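PDB 5J72: putative N-acetylmuramoyl-L-alanine amidase,autolysin cwp6 from Peptoclostridium difficile, which probably hydrolyses the amide bond between N-acetylmuramic acid and L-alanine in peptidoglycan as a zinc amidase, and carries CWB2 modules that anchor it to the cell wall. Local coordinates for residues Y262-Y267 and I287-K292; G315-L320 and K338-G343; N291-P296 and S319-I324; V258-I263 and G281-P286. One frame throughout, in Å; residues are numbered along the deposited sequence.

Contact 1 (Y262-Y267 and I287-K292); sequences YIANGY and IILANK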
loop_
_atom_site.group_PDB
_atom_site.type_symbol
_atom_site.label_atom_id
_atom_site.label_comp_id
_atom_site.label_asym_id
_atom_site.label_seq_id
_atom_site.Cartn_x
_atom_site.Cartn_y
_atom_site.Cartn_z
ATOM N N TYR A 262 -0.851 8.235 14.774
ATOM C CA TYR A 262 -0.289 7.048 14.193
ATOM C C TYR A 262 1.175 7.206 14.482
ATOM O O TYR A 262 1.800 8.110 13.967
ATOM C CB TYR A 262 -0.526 7.017 12.658
ATOM C CG TYR A 262 -2.002 6.832 12.331
ATOM C CD1 TYR A 262 -2.575 5.565 12.300
ATOM C CD2 TYR A 262 -2.816 7.918 12.059
ATOM C CE1 TYR A 262 -3.908 5.379 11.984
ATOM C CE2 TYR A 262 -4.178 7.750 11.767
ATOM C CZ TYR A 262 -4.712 6.470 11.728
ATOM O OH TYR A 262 -6.034 6.249 11.479
ATOM N N ILE A 263 1.761 6.290 15.300
ATOM C CA ILE A 263 3.175 6.424 15.673
ATOM C C ILE A 263 4.079 5.535 14.830
ATOM O O ILE A 263 3.737 4.358 14.546
ATOM C CB ILE A 263 3.283 6.009 17.166
ATOM C CG1 ILE A 263 2.509 7.014 18.034
ATOM C CG2 ILE A 263 4.743 5.957 17.573
ATOM C CD1 ILE A 263 2.273 6.485 19.481
ATOM N N ALA A 264 5.213 6.050 14.431
ATOM C CA ALA A 264 6.226 5.243 13.731
ATOM C C ALA A 264 7.593 5.642 14.331
ATOM O O ALA A 264 7.729 6.743 14.912
ATOM C CB ALA A 264 6.248 5.530 12.213
ATOM N N ASN A 265 8.594 4.748 14.187
ATOM C CA ASN A 265 9.946 5.049 14.683
ATOM C C ASN A 265 10.563 6.047 13.684
ATOM O O ASN A 265 10.637 5.744 12.525
ATOM C CB ASN A 265 10.748 3.749 14.798
ATOM C CG ASN A 265 12.085 4.004 15.439
ATOM O OD1 ASN A 265 12.848 4.840 14.933
ATOM N ND2 ASN A 265 12.423 3.331 16.548
ATOM N N GLY A 266 10.952 7.249 14.158
ATOM C CA GLY A 266 11.459 8.304 13.284
ATOM C C GLY A 266 12.587 7.898 12.385
ATOM O O GLY A 266 12.556 8.157 11.185
ATOM N N TYR A 267 13.641 7.258 12.962
ATOM C CA TYR A 267 14.796 6.916 12.150
ATOM C C TYR A 267 14.805 5.447 11.724
ATOM O O TYR A 267 15.422 5.105 10.710
ATOM C CB TYR A 267 16.116 7.273 12.913
ATOM C CG TYR A 267 16.331 8.769 12.918
ATOM C CD1 TYR A 267 17.039 9.393 11.901
ATOM C CD2 TYR A 267 15.791 9.569 13.923
ATOM C CE1 TYR A 267 17.204 10.773 11.881
ATOM C CE2 TYR A 267 15.950 10.948 13.909
ATOM C CZ TYR A 267 16.657 11.542 12.887
ATOM O OH TYR A 267 16.814 12.905 12.868
ATOM N N ILE A 287 0.944 11.812 12.008
ATOM C CA ILE A 287 1.915 10.727 12.191
ATOM C C ILE A 287 2.933 11.321 13.191
ATOM O O ILE A 287 3.503 12.398 12.954
ATOM C CB ILE A 287 2.645 10.362 10.880
ATOM C CG1 ILE A 287 1.639 9.735 9.857
ATOM C CG2 ILE A 287 3.802 9.365 11.205
ATOM C CD1 ILE A 287 2.317 9.691 8.420
ATOM N N ILE A 288 3.103 10.641 14.330
ATOM C CA ILE A 288 3.997 11.133 15.370
ATOM C C ILE A 288 5.199 10.249 15.315
ATOM O O ILE A 288 5.085 9.019 15.400
ATOM C CB ILE A 288 3.277 11.034 16.727
ATOM C CG1 ILE A 288 2.109 12.073 16.825
ATOM C CG2 ILE A 288 4.324 11.246 17.870
ATOM C CD1 ILE A 288 2.576 13.570 16.875
ATOM N N LEU A 289 6.366 10.839 15.134
ATOM C CA LEU A 289 7.563 10.038 15.083
ATOM C C LEU A 289 8.198 9.871 16.502
ATOM O O LEU A 289 8.317 10.830 17.261
ATOM C CB LEU A 289 8.565 10.655 14.103
ATOM C CG LEU A 289 8.018 10.720 12.672
ATOM C CD1 LEU A 289 9.139 11.310 11.729
ATOM C CD2 LEU A 289 7.637 9.270 12.186
ATOM N N ALA A 290 8.626 8.673 16.806
ATOM C CA ALA A 290 9.133 8.357 18.145
ATOM C C ALA A 290 10.448 7.596 18.120
ATOM O O ALA A 290 11.003 7.234 17.074
ATOM C CB ALA A 290 8.096 7.485 18.845
ATOM N N ASN A 291 10.982 7.385 19.365
ATOM C CA ASN A 291 12.145 6.542 19.574
ATOM C C ASN A 291 11.580 5.149 19.878
ATOM O O ASN A 291 10.374 5.000 20.076
ATOM C CB ASN A 291 12.986 7.065 20.797
ATOM C CG ASN A 291 13.600 8.390 20.458
ATOM O OD1 ASN A 291 14.436 8.434 19.582
ATOM N ND2 ASN A 291 13.164 9.511 21.003
ATOM N N LYS A 292 12.420 4.141 19.963
ATOM C CA LYS A 292 11.940 2.800 20.245
ATOM C C LYS A 292 11.138 2.679 21.532
ATOM O O LYS A 292 10.105 2.008 21.531
ATOM C CB LYS A 292 13.122 1.852 20.308
ATOM C CG LYS A 292 12.684 0.432 20.610
ATOM C CD LYS A 292 13.791 -0.545 20.235
ATOM C CE LYS A 292 13.723 -1.795 21.044
ATOM N NZ LYS A 292 15.053 -2.463 21.099
HETATM O O HOH W 1 13.822 7.521 15.862
#
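Four backbone hydrogen bonds zip strand 262-265 to strand 287-290, the two parallel strands of a beta-alpha-beta unit that helix 270-283 connects within the second CWB2 repeat. Ile288 N gives to Tyr262 O at 2.9 Å, meeting that carbonyl from above its plane. Ala264 N then gives to Ile288 O, and Ala290 N to Ala264 O at 2.8 Å, both in the carbonyl plane. Just past the strand, Gly266 N continues the ladder to Ala290 O (2.9 Å, 163°). A water adds to this end: it donates to Ala290 O and Asn265 OD1 and accepts from Tyr267 N, while OD1 also takes the amide of Ala268 and ND2 reaches Ser319 O. Asn265 CG stands anti to the backbone N (chi1 -174°), which brings ND2 alongside the chain at Lys292. On one face of the sheet Ile263 CG2, also anti to its own N, meets Ala290 CB at 3.9 Å, and Ile324 of helix 322-329 packs over both. On the other face Leu289 lies against Ala264 and Gly266: its CB rests 3.8 Å from Gly266 CA, and its CD2 branch sits 4.0 Å from Ala264 CB.

Contact 2 (G315-L320 and K338-G343); sequences GGSQSL and KNRVSG
Asn339, just ahead of the touching part of segment 338-343, bonds through ND2 to Ala311 O and Asn334 OD1. Arg340 does most of the work. Its CG is anti to the backbone N, the chain runs extended through chi2, and a bend at chi3 (-64°) turns the guanidinium into the turn formed by 315-320. There NH1 and NH2 approach Leu320 O end-on, at 2.9 Å from NH1 and 3.0 Å from NH2; this oxygen lies 2° out of the guanidinium plane, and both nitrogens lie in its carbonyl plane. NH1 also gives to Gly315 O at 2.9 Å, again in the plane of the guanidinium but from above that of the carbonyl. Three bonds to two main-chain oxygens thus fix the rotation of the group, while Ser317 OG lies over one face, 4.0 Å from NH2. The turn that supplies these oxygens is braced from within, Gly316 O accepting from Ser319 N and Leu320 N. Val341 contributes its backbone: its O takes Gly315 N at 2.9 Å, a fairly straight bond (160°) that carries the pairing of the strands one residue beyond strand 308-314. Ser342 then sets CB against the Gly315 carbonyl, 3.5 Å from C. The contact joins the C-terminal ends of neighbouring strands 308-314 and 334-341 in a four-stranded parallel sheet, where the second CWB2 repeat meets the third; Val341 turns its side chain to helix 346-357, and Leu320 is followed by Ser321, the N-cap of helix 322-329.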
loop_
_atom_site.group_PDB
_atom_site.type_symbol
_atom_site.label_atom_id
_atom_site.label_comp_id
_atom_site.label_asym_id
_atom_site.label_seq_id
_atom_site.Cartn_x
_atom_site.Cartn_y
_atom_site.Cartn_z
ATOM N N GLY A 315 4.766 -0.690 13.189
ATOM C CA GLY A 315 6.149 -1.138 13.341
ATOM C C GLY A 315 6.191 -2.312 14.324
ATOM O O GLY A 315 5.318 -2.411 15.184
ATOM N N GLY A 316 7.194 -3.191 14.203
ATOM C CA GLY A 316 7.309 -4.332 15.118
ATOM C C GLY A 316 7.962 -3.920 16.433
ATOM O O GLY A 316 8.278 -2.748 16.662
ATOM N N SER A 317 8.165 -4.921 17.313
ATOM C CA SER A 317 8.750 -4.797 18.658
ATOM C C SER A 317 10.122 -4.164 18.669
ATOM O O SER A 317 10.474 -3.464 19.618
ATOM C CB SER A 317 8.883 -6.196 19.280
ATOM O OG SER A 317 7.555 -6.519 19.632
ATOM N N GLN A 318 10.891 -4.412 17.643
ATOM C CA GLN A 318 12.209 -3.848 17.550
ATOM C C GLN A 318 12.179 -2.384 17.189
ATOM O O GLN A 318 13.201 -1.710 17.365
ATOM C CB GLN A 318 13.043 -4.562 16.478
ATOM C CG GLN A 318 12.389 -5.797 15.859
ATOM C CD GLN A 318 11.150 -5.483 15.020
ATOM O OE1 GLN A 318 10.053 -5.792 15.425
ATOM N NE2 GLN A 318 11.300 -4.861 13.843
ATOM N N SER A 319 11.045 -1.870 16.641
ATOM C CA SER A 319 10.976 -0.443 16.286
ATOM C C SER A 319 10.241 0.341 17.311
ATOM O O SER A 319 10.589 1.482 17.546
ATOM C CB SER A 319 10.268 -0.263 14.944
ATOM O OG SER A 319 11.069 -0.841 13.935
ATOM N N LEU A 320 9.162 -0.262 17.894
ATOM C CA LEU A 320 8.320 0.371 18.920
ATOM C C LEU A 320 8.137 -0.697 19.952
ATOM O O LEU A 320 7.428 -1.672 19.701
ATOM C CB LEU A 320 6.952 0.782 18.304
ATOM C CG LEU A 320 7.132 1.869 17.209
ATOM C CD1 LEU A 320 5.759 2.094 16.533
ATOM C CD2 LEU A 320 7.670 3.206 17.866
ATOM N N LYS A 338 -3.129 -3.814 21.076
ATOM C CA LYS A 338 -4.063 -4.290 20.061
ATOM C C LYS A 338 -3.981 -3.365 18.788
ATOM O O LYS A 338 -4.373 -3.747 17.687
ATOM C CB LYS A 338 -5.474 -4.202 20.625
ATOM C CG LYS A 338 -6.473 -5.031 19.840
ATOM C CD LYS A 338 -7.508 -4.150 19.119
ATOM C CE LYS A 338 -8.155 -4.899 17.962
ATOM N NZ LYS A 338 -8.316 -4.045 16.747
ATOM N N ASN A 339 -3.493 -2.129 18.991
ATOM C CA ASN A 339 -3.434 -1.141 17.906
ATOM C C ASN A 339 -2.101 -1.174 17.201
ATOM O O ASN A 339 -1.786 -0.251 16.436
ATOM C CB ASN A 339 -3.693 0.257 18.486
ATOM C CG ASN A 339 -5.126 0.402 18.920
ATOM O OD1 ASN A 339 -5.938 -0.508 18.686
ATOM N ND2 ASN A 339 -5.563 1.524 19.486
ATOM N N ARG A 340 -1.289 -2.218 17.439
ATOM C CA ARG A 340 -0.039 -2.331 16.699
ATOM C C ARG A 340 -0.258 -2.994 15.339
ATOM O O ARG A 340 -0.980 -3.977 15.230
ATOM C CB ARG A 340 1.014 -3.205 17.445
ATOM C CG ARG A 340 2.317 -3.326 16.655
ATOM C CD ARG A 340 3.221 -4.481 17.187
ATOM N NE ARG A 340 3.669 -4.238 18.577
ATOM C CZ ARG A 340 4.708 -3.486 18.932
ATOM N NH1 ARG A 340 5.416 -2.843 18.016
ATOM N NH2 ARG A 340 5.071 -3.398 20.216
ATOM N N VAL A 341 0.363 -2.473 14.287
ATOM C CA VAL A 341 0.247 -3.107 12.989
ATOM C C VAL A 341 1.674 -3.262 12.509
ATOM O O VAL A 341 2.433 -2.280 12.507
ATOM C CB VAL A 341 -0.557 -2.246 11.953
ATOM C CG1 VAL A 341 -0.490 -2.905 10.560
ATOM C CG2 VAL A 341 -2.025 -2.115 12.409
ATOM N N SER A 342 2.088 -4.451 12.118
ATOM C CA SER A 342 3.504 -4.553 11.706
ATOM C C SER A 342 3.682 -5.510 10.569
ATOM O O SER A 342 2.722 -5.795 9.880
ATOM C CB SER A 342 4.371 -4.996 12.895
ATOM O OG SER A 342 3.923 -6.274 13.320
ATOM N N GLY A 343 4.904 -5.951 10.310
ATOM C CA GLY A 343 5.144 -6.856 9.194
ATOM C C GLY A 343 6.616 -7.208 9.174
ATOM O O GLY A 343 7.425 -6.496 9.706
#

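Contact 3 (N291-P296 and S319-I324); sequences NKDSVP and SLSSKI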
loop_
_atom_site.group_PDB
_atom_site.type_symbol
_atom_site.label_atom_id
_atom_site.label_comp_id
_atom_site.label_asym_id
_atom_site.label_seq_id
_atom_site.Cartn_x
_atom_site.Cartn_y
_atom_site.Cartn_z
ATOM N N ASN A 291 10.982 7.385 19.365
ATOM C CA ASN A 291 12.145 6.542 19.574
ATOM C C ASN A 291 11.580 5.149 19.878
ATOM O O ASN A 291 10.374 5.000 20.076
ATOM C CB ASN A 291 12.986 7.065 20.797
ATOM C CG ASN A 291 13.600 8.390 20.458
ATOM O OD1 ASN A 291 14.436 8.434 19.582
ATOM N ND2 ASN A 291 13.164 9.511 21.003
ATOM N N LYS A 292 12.420 4.141 19.963
ATOM C CA LYS A 292 11.940 2.800 20.245
ATOM C C LYS A 292 11.138 2.679 21.532
ATOM O O LYS A 292 10.105 2.008 21.531
ATOM C CB LYS A 292 13.122 1.852 20.308
ATOM C CG LYS A 292 12.684 0.432 20.610
ATOM C CD LYS A 292 13.791 -0.545 20.235
ATOM C CE LYS A 292 13.723 -1.795 21.044
ATOM N NZ LYS A 292 15.053 -2.463 21.099
ATOM N N ASP A 293 11.569 3.315 22.643
ATOM C CA ASP A 293 10.809 3.155 23.898
ATOM C C ASP A 293 10.006 4.331 24.329
ATOM O O ASP A 293 9.348 4.240 25.377
ATOM C CB ASP A 293 11.747 2.801 25.071
ATOM C CG ASP A 293 12.623 1.610 24.766
ATOM O OD1 ASP A 293 12.088 0.576 24.343
ATOM O OD2 ASP A 293 13.848 1.722 24.946
ATOM N N SER A 294 9.999 5.435 23.605
ATOM C CA SER A 294 9.172 6.536 24.095
ATOM C C SER A 294 9.085 7.637 23.003
ATOM O O SER A 294 9.928 7.670 22.086
ATOM C CB SER A 294 9.821 7.172 25.333
ATOM O OG SER A 294 11.069 7.735 24.917
ATOM N N VAL A 295 8.099 8.501 23.114
ATOM C CA VAL A 295 8.144 9.679 22.236
ATOM C C VAL A 295 9.002 10.706 23.056
ATOM O O VAL A 295 9.050 10.578 24.288
ATOM C CB VAL A 295 6.734 10.249 21.971
ATOM C CG1 VAL A 295 5.853 9.157 21.317
ATOM C CG2 VAL A 295 6.077 10.751 23.277
ATOM N N PRO A 296 9.667 11.702 22.449
ATOM C CA PRO A 296 10.471 12.697 23.207
ATOM C C PRO A 296 9.580 13.442 24.173
ATOM O O PRO A 296 8.355 13.516 23.990
ATOM C CB PRO A 296 11.030 13.606 22.094
ATOM C CG PRO A 296 11.042 12.683 20.856
ATOM C CD PRO A 296 9.753 11.930 20.999
ATOM N N SER A 319 11.045 -1.870 16.641
ATOM C CA SER A 319 10.976 -0.443 16.286
ATOM C C SER A 319 10.241 0.341 17.311
ATOM O O SER A 319 10.589 1.482 17.546
ATOM C CB SER A 319 10.268 -0.263 14.944
ATOM O OG SER A 319 11.069 -0.841 13.935
ATOM N N LEU A 320 9.162 -0.262 17.894
ATOM C CA LEU A 320 8.320 0.371 18.920
ATOM C C LEU A 320 8.137 -0.697 19.952
ATOM O O LEU A 320 7.428 -1.672 19.701
ATOM C CB LEU A 320 6.952 0.782 18.304
ATOM C CG LEU A 320 7.132 1.869 17.209
ATOM C CD1 LEU A 320 5.759 2.094 16.533
ATOM C CD2 LEU A 320 7.670 3.206 17.866
ATOM N N SER A 321 8.766 -0.538 21.139
ATOM C CA SER A 321 8.693 -1.636 22.120
ATOM C C SER A 321 7.449 -1.496 22.996
ATOM O O SER A 321 6.706 -0.519 22.884
ATOM C CB SER A 321 9.936 -1.554 23.013
ATOM O OG SER A 321 9.764 -0.454 23.898
ATOM N N SER A 322 7.245 -2.460 23.930
ATOM C CA SER A 322 6.111 -2.391 24.839
ATOM C C SER A 322 6.221 -1.159 25.736
ATOM O O SER A 322 5.223 -0.735 26.311
ATOM C CB SER A 322 6.055 -3.657 25.706
ATOM O OG SER A 322 7.302 -3.787 26.365
ATOM N N LYS A 323 7.421 -0.577 25.854
ATOM C CA LYS A 323 7.577 0.595 26.713
ATOM C C LYS A 323 6.866 1.817 26.091
ATOM O O LYS A 323 6.209 2.581 26.813
ATOM C CB LYS A 323 9.074 0.893 26.906
ATOM C CG LYS A 323 9.711 0.028 28.029
ATOM C CD LYS A 323 11.206 -0.063 27.833
ATOM C CE LYS A 323 11.854 -1.048 28.788
ATOM N NZ LYS A 323 12.994 -1.761 28.144
ATOM N N ILE A 324 6.951 1.993 24.748
ATOM C CA ILE A 324 6.229 3.178 24.206
ATOM C C ILE A 324 4.739 2.897 24.234
ATOM O O ILE A 324 3.956 3.817 24.447
ATOM C CB ILE A 324 6.794 3.530 22.811
ATOM C CG1 ILE A 324 6.309 4.987 22.414
ATOM C CG2 ILE A 324 6.410 2.440 21.794
ATOM C CD1 ILE A 324 6.822 5.411 21.078
#
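This is a loop-to-helix-start contact beyond the C-terminal ends of strands in a four-stranded parallel sheet, both segments belonging to the second CWB2 repeat: the turn between strand 287-290 and helix 297-306 meets the beginning of helix 322-329. The turn is closed on itself by Asn291 N to Ser294 O, and it offers the helix start a carbonyl and a carboxylate. Ser321 N gives to Lys292 O at 2.9 Å, almost straight (172°), though it comes from above the carbonyl plane. Ser321 OG, held between its backbone N and carbonyl carbon (chi1 74°), donates to Asp293 OD1 at 2.6 Å and meets its anti lone pair. Ser321 OG also accepts from Lys323 N at 3.1 Å, so the hydroxyl caps the helix and is itself oriented by the carboxylate, whose negative charge so near a helix N terminus would probably be stabilised. Lys323 runs side by side with Asp293, its CD 3.7 Å from OD1; the charged ends lie too far apart for a salt bridge. Beside these polar groups Ile324 packs against the backbone of the turn from Asn291 to Ser294. Its CG1, anti to the backbone N, lies 3.7 Å from Ser294 CA, and CD1 reaches Val295 CG1 at 3.9 Å, the two side chains crossing at about a right angle. Serine as N-cap, bonding the amide two residues on, is a classic helix cap, here with an aspartate from a separate loop as second shell.

Contact 4 (V258-I263 and G281-P286); sequences VNKIYI and GEDQQP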
loop_
_atom_site.group_PDB
_atom_site.type_symbol
_atom_site.label_atom_id
_atom_site.label_comp_id
_atom_site.label_asym_id
_atom_site.label_seq_id
_atom_site.Cartn_x
_atom_site.Cartn_y
_atom_site.Cartn_z
ATOM N N VAL A 258 -6.746 17.518 17.116
ATOM C CA VAL A 258 -5.969 16.313 16.973
ATOM C C VAL A 258 -6.417 15.359 18.106
ATOM O O VAL A 258 -6.234 15.684 19.276
ATOM C CB VAL A 258 -4.475 16.610 17.042
ATOM C CG1 VAL A 258 -3.677 15.316 17.278
ATOM C CG2 VAL A 258 -4.034 17.268 15.726
ATOM N N ASN A 259 -7.018 14.212 17.767
ATOM C CA ASN A 259 -7.417 13.275 18.819
ATOM C C ASN A 259 -7.015 11.835 18.515
ATOM O O ASN A 259 -7.392 10.929 19.230
ATOM C CB ASN A 259 -8.900 13.363 19.060
ATOM C CG ASN A 259 -9.703 13.112 17.846
ATOM O OD1 ASN A 259 -9.218 12.556 16.841
ATOM N ND2 ASN A 259 -10.938 13.578 17.828
ATOM N N LYS A 260 -6.239 11.631 17.462
ATOM C CA LYS A 260 -5.771 10.303 17.098
ATOM C C LYS A 260 -4.340 10.445 16.568
ATOM O O LYS A 260 -4.046 11.440 15.884
ATOM C CB LYS A 260 -6.691 9.718 15.997
ATOM C CG LYS A 260 -5.998 8.652 15.156
ATOM C CD LYS A 260 -7.053 7.688 14.463
ATOM C CE LYS A 260 -8.304 8.350 13.996
ATOM N NZ LYS A 260 -9.103 7.433 13.073
ATOM N N ILE A 261 -3.443 9.508 16.888
ATOM C CA ILE A 261 -2.107 9.586 16.330
ATOM C C ILE A 261 -1.691 8.213 15.800
ATOM O O ILE A 261 -2.146 7.175 16.266
ATOM C CB ILE A 261 -1.041 10.092 17.343
ATOM C CG1 ILE A 261 -0.972 9.169 18.583
ATOM C CG2 ILE A 261 -1.371 11.553 17.735
ATOM C CD1 ILE A 261 0.188 9.600 19.517
ATOM N N TYR A 262 -0.851 8.235 14.774
ATOM C CA TYR A 262 -0.289 7.048 14.193
ATOM C C TYR A 262 1.175 7.206 14.482
ATOM O O TYR A 262 1.800 8.110 13.967
ATOM C CB TYR A 262 -0.526 7.017 12.658
ATOM C CG TYR A 262 -2.002 6.832 12.331
ATOM C CD1 TYR A 262 -2.575 5.565 12.300
ATOM C CD2 TYR A 262 -2.816 7.918 12.059
ATOM C CE1 TYR A 262 -3.908 5.379 11.984
ATOM C CE2 TYR A 262 -4.178 7.750 11.767
ATOM C CZ TYR A 262 -4.712 6.470 11.728
ATOM O OH TYR A 262 -6.034 6.249 11.479
ATOM N N ILE A 263 1.761 6.290 15.300
ATOM C CA ILE A 263 3.175 6.424 15.673
ATOM C C ILE A 263 4.079 5.535 14.830
ATOM O O ILE A 263 3.737 4.358 14.546
ATOM C CB ILE A 263 3.283 6.009 17.166
ATOM C CG1 ILE A 263 2.509 7.014 18.034
ATOM C CG2 ILE A 263 4.743 5.957 17.573
ATOM C CD1 ILE A 263 2.273 6.485 19.481
ATOM N N GLY A 281 -3.490 10.618 6.243
ATOM C CA GLY A 281 -3.933 11.742 5.402
ATOM C C GLY A 281 -5.437 11.774 5.255
ATOM O O GLY A 281 -6.046 12.847 5.333
ATOM N N GLU A 282 -6.051 10.640 5.018
ATOM C CA GLU A 282 -7.524 10.601 4.872
ATOM C C GLU A 282 -8.201 11.042 6.188
ATOM O O GLU A 282 -9.183 11.763 6.149
ATOM C CB GLU A 282 -7.979 9.129 4.563
ATOM C CG GLU A 282 -9.472 9.001 4.532
ATOM C CD GLU A 282 -9.930 7.540 4.303
ATOM O OE1 GLU A 282 -9.230 6.801 3.597
ATOM O OE2 GLU A 282 -11.018 7.175 4.814
ATOM N N ASP A 283 -7.642 10.628 7.331
ATOM C CA ASP A 283 -8.200 11.012 8.636
ATOM C C ASP A 283 -7.798 12.436 9.021
ATOM O O ASP A 283 -8.396 12.992 9.910
ATOM C CB ASP A 283 -7.620 10.119 9.731
ATOM C CG ASP A 283 -8.133 8.670 9.705
ATOM O OD1 ASP A 283 -8.964 8.338 8.815
ATOM O OD2 ASP A 283 -7.709 7.879 10.583
ATOM N N GLN A 284 -6.760 13.009 8.342
ATOM C CA GLN A 284 -6.207 14.338 8.712
ATOM C C GLN A 284 -5.801 14.313 10.162
ATOM O O GLN A 284 -6.105 15.257 10.926
ATOM C CB GLN A 284 -7.233 15.486 8.453
ATOM C CG GLN A 284 -7.614 15.459 6.979
ATOM C CD GLN A 284 -8.562 16.597 6.593
ATOM O OE1 GLN A 284 -8.647 17.610 7.265
ATOM N NE2 GLN A 284 -9.261 16.437 5.474
ATOM N N GLN A 285 -5.130 13.234 10.565
ATOM C CA GLN A 285 -4.642 13.135 11.964
ATOM C C GLN A 285 -3.169 12.866 11.786
ATOM O O GLN A 285 -2.702 12.204 10.832
ATOM C CB GLN A 285 -5.419 12.085 12.777
ATOM C CG GLN A 285 -6.877 12.506 12.950
ATOM C CD GLN A 285 -7.051 13.599 14.003
ATOM O OE1 GLN A 285 -6.396 13.620 15.051
ATOM N NE2 GLN A 285 -7.915 14.552 13.711
ATOM N N PRO A 286 -2.343 13.382 12.697
ATOM C CA PRO A 286 -0.905 13.199 12.506
ATOM C C PRO A 286 -0.184 11.877 12.702
ATOM O O PRO A 286 -0.599 10.999 13.443
ATOM C CB PRO A 286 -0.304 14.226 13.469
ATOM C CG PRO A 286 -1.333 14.377 14.565
ATOM C CD PRO A 286 -2.683 13.929 14.028
#
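Within the beta-alpha-beta unit of strand 260-265, helix 270-283 and strand 287-290, the chain leaves the helix through a Schellman motif, with Gln284 at positive phi as C-prime residue, and then runs at 84° to segment 258-263 until Tyr262 N gives to Pro286 O (3.1 Å), in the carbonyl plane. Gln285 turns back on the start of the strand: CG is anti to the carbonyl carbon, a bend at chi2 (-76°) curls the chain, and OE1 takes two consecutive amides, Asn259 N at 2.8 Å and Lys260 N at 3.1 Å. Both donors stand above its amide plane. NE2 goes to Asp257 O, so each end of the amide is used and its flip is settled. Next to it Val258 meets Pro286 tip to tip, CG1 being 3.7 Å from CD, on a patch continued by Ile252 and Ala249 of helix 241-253. Asp283 at the helix end is the polar counterpart. Its OD2 accepts from Tyr262 OH at 2.5 Å, lying at the edge of the ring and in its plane, with ring and carboxylate 39° apart. Lys260, bent at chi3, crosses Asp283 at about a right angle, and its NZ forms a 2.9 Å salt bridge with the same OD2. Both OH and NZ come from above the carboxylate plane, NZ the more steeply. OD1 meanwhile pairs with Lys279 NZ. These bonds join the helix end to alternate strand residues. With two lysines and a phenol around it, the carboxylate is likely to stay ionised, and its charge would polarise the short phenol bond.

Overall arrangement
From the N terminus, contacts 4 and 1 open on the same strand, 260-265, and both close the crossover through helix 270-283: contact 4 joins the strand's start to the helix end, contact 1 its later part to strand 287-290. They are staggered, sharing Tyr262 and Ile263, and neither encloses the other. Contact 3 begins where contact 1 ends, at Asn291 and Lys292, and closes the loop through helix 297-306 and strand 308-314. Contact 2 opens on 315-320, overlapping contact 3 at Ser319 and Leu320, and closes over helix 322-329. Contacts 1, 3 and 2 thus follow in series, tying strands 260-265, 287-290 and 334-341 to the loop after strand 308-314.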